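Sensor protein PfeS (Pseudomonas aeruginosa, PDB 3KYZ) is the membrane-bound sensor histidine kinase of the PfeR/PfeS two-component system and may activate PfeR by phosphorylation, the present chain being its sensor domain, predicted to be periplasmic. Local coordinates at residues A[53-58]-A[115-120]. Numbering follows the deposited sequence.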
# COMPACT_ATOMS: atom_id res chain seq x y z
N GLU A 53 2.87 3.09 -22.38
CA GLU A 53 2.13 4.14 -21.69
C GLU A 53 3.04 5.18 -21.06
O GLU A 53 2.57 6.12 -20.42
CB GLU A 53 1.21 3.54 -20.62
CG GLU A 53 0.04 2.76 -21.20
CD GLU A 53 -1.02 3.65 -21.81
OE1 GLU A 53 -0.92 4.89 -21.69
OE2 GLU A 53 -1.97 3.09 -22.42
N ASP A 54 4.35 5.01 -21.25
CA ASP A 54 5.34 5.95 -20.74
C ASP A 54 5.09 6.24 -19.27
O ASP A 54 4.99 7.39 -18.85
CB ASP A 54 5.33 7.25 -21.56
CG ASP A 54 6.50 8.16 -21.24
OD1 ASP A 54 7.54 7.64 -20.76
OD2 ASP A 54 6.39 9.38 -21.47
N THR A 55 4.99 5.18 -18.48
CA THR A 55 4.65 5.33 -17.07
C THR A 55 5.14 4.12 -16.28
O THR A 55 5.41 3.06 -16.85
CB THR A 55 3.13 5.49 -16.89
OG1 THR A 55 2.86 5.98 -15.57
CG2 THR A 55 2.39 4.17 -17.10
N TRP A 56 5.27 4.30 -14.97
CA TRP A 56 5.71 3.20 -14.12
C TRP A 56 4.64 2.11 -14.02
O TRP A 56 3.46 2.40 -13.86
CB TRP A 56 6.08 3.71 -12.73
CG TRP A 56 6.70 2.65 -11.86
CD1 TRP A 56 7.99 2.22 -11.88
CD2 TRP A 56 6.04 1.88 -10.85
NE1 TRP A 56 8.18 1.23 -10.94
CE2 TRP A 56 6.99 1.00 -10.30
CE3 TRP A 56 4.73 1.84 -10.36
CZ2 TRP A 56 6.69 0.10 -9.27
CZ3 TRP A 56 4.43 0.96 -9.34
CH2 TRP A 56 5.40 0.10 -8.81
N VAL A 57 5.09 0.86 -14.09
CA VAL A 57 4.20 -0.29 -14.02
C VAL A 57 4.84 -1.35 -13.14
O VAL A 57 6.06 -1.50 -13.14
CB VAL A 57 3.97 -0.90 -15.43
CG1 VAL A 57 3.22 -2.23 -15.34
CG2 VAL A 57 3.24 0.09 -16.32
N ALA A 58 4.02 -2.08 -12.38
CA ALA A 58 4.49 -3.26 -11.67
C ALA A 58 3.41 -4.33 -11.64
O ALA A 58 2.22 -4.01 -11.65
CB ALA A 58 4.93 -2.92 -10.24
N VAL A 115 -0.24 -2.79 -11.05
CA VAL A 115 -0.14 -1.43 -10.56
C VAL A 115 0.40 -0.56 -11.70
O VAL A 115 1.40 -0.90 -12.33
CB VAL A 115 0.78 -1.31 -9.33
CG1 VAL A 115 0.90 0.15 -8.88
CG2 VAL A 115 0.25 -2.17 -8.19
N ILE A 116 -0.29 0.54 -11.98
CA ILE A 116 0.15 1.45 -13.03
C ILE A 116 0.04 2.87 -12.52
O ILE A 116 -1.00 3.26 -11.99
CB ILE A 116 -0.65 1.23 -14.35
CG1 ILE A 116 -0.15 2.16 -15.46
CG2 ILE A 116 -2.16 1.41 -14.14
CD1 ILE A 116 -0.60 1.71 -16.85
N GLN A 117 1.11 3.65 -12.64
CA GLN A 117 0.99 5.07 -12.32
C GLN A 117 0.14 5.69 -13.42
O GLN A 117 0.40 5.49 -14.61
CB GLN A 117 2.34 5.77 -12.22
CG GLN A 117 2.19 7.19 -11.67
CD GLN A 117 3.50 7.81 -11.22
OE1 GLN A 117 4.57 7.45 -11.70
NE2 GLN A 117 3.41 8.75 -10.27
N LEU A 118 -0.90 6.42 -13.04
CA LEU A 118 -1.86 6.93 -14.02
C LEU A 118 -1.16 7.74 -15.10
O LEU A 118 -0.44 8.68 -14.79
CB LEU A 118 -2.90 7.81 -13.33
CG LEU A 118 -4.10 8.16 -14.21
CD1 LEU A 118 -4.97 6.92 -14.44
CD2 LEU A 118 -4.91 9.26 -13.57
N PRO A 119 -1.36 7.38 -16.38
CA PRO A 119 -0.83 8.24 -17.45
C PRO A 119 -1.40 9.65 -17.36
O PRO A 119 -2.59 9.82 -17.10
CB PRO A 119 -1.31 7.55 -18.73
CG PRO A 119 -1.44 6.12 -18.34
CD PRO A 119 -1.95 6.14 -16.91
N GLU A 120 -0.56 10.65 -17.59
CA GLU A 120 -0.96 12.04 -17.40
C GLU A 120 -2.21 12.43 -18.20
O GLU A 120 -3.03 13.23 -17.74
CB GLU A 120 0.20 12.98 -17.73
CG GLU A 120 -0.08 14.44 -17.45
CD GLU A 120 1.03 15.35 -17.93
OE1 GLU A 120 1.84 14.89 -18.76
OE2 GLU A 120 1.10 16.51 -17.47
O HOH W 1 2.32 8.60 -15.05
O HOH W 2 5.69 7.12 -14.18
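Thr55 OG1 is gripped twice. It donates to Gln117 O at 2.7 Å, approaching from above the carbonyl plane, and accepts a hydrogen bond from a water that also donates to Leu118 O. OG1 stands anti to the backbone N (chi1 -165°). This leaves the methyl CG2 in the crowded position between N and carbonyl carbon, where it meets Ile116 CG1 at 3.6 Å. The two side chains cross at about a right angle. A second water links the segments: it accepts from Trp56 N and donates to Gln117 OE1. The other end of that amide, NE2, is hydrogen-bonded to Leu98 O, which helps fix its rotation.

Beyond Thr55 the backbones pair. Gln117 N donates to Trp56 O at 2.9 Å. Ala58 and Val115 form a hydrogen-bonded pair, with Ala58 N to Val115 O at 2.9 Å and Val115 N to Ala58 O at 2.8 Å. Val57 and Ile116 form the non-hydrogen-bonded pair, their side chains side by side on one sheet face. On the face of Ala58 and Val115, Val115 CG1 meets the edge of the Trp56 ring at CZ3, 3.7 Å away. Trp56 NE1 is hydrogen-bonded to Glu76 OE2, and His79 packs edge-to-face with the indole.

At the far end, Glu53 OE1 lies 3.6 Å from Pro119 CG. In the Glu53 carboxylate, OE2 is hydrogen-bonded to Tyr26 OH and OE1 forms a salt bridge with Arg121. The contact joins strand 57-60, outermost within this chain, to the central strand 113-117 in the antiparallel sheet beside helix 17-53, consistent with a Cache-clan sensor domain.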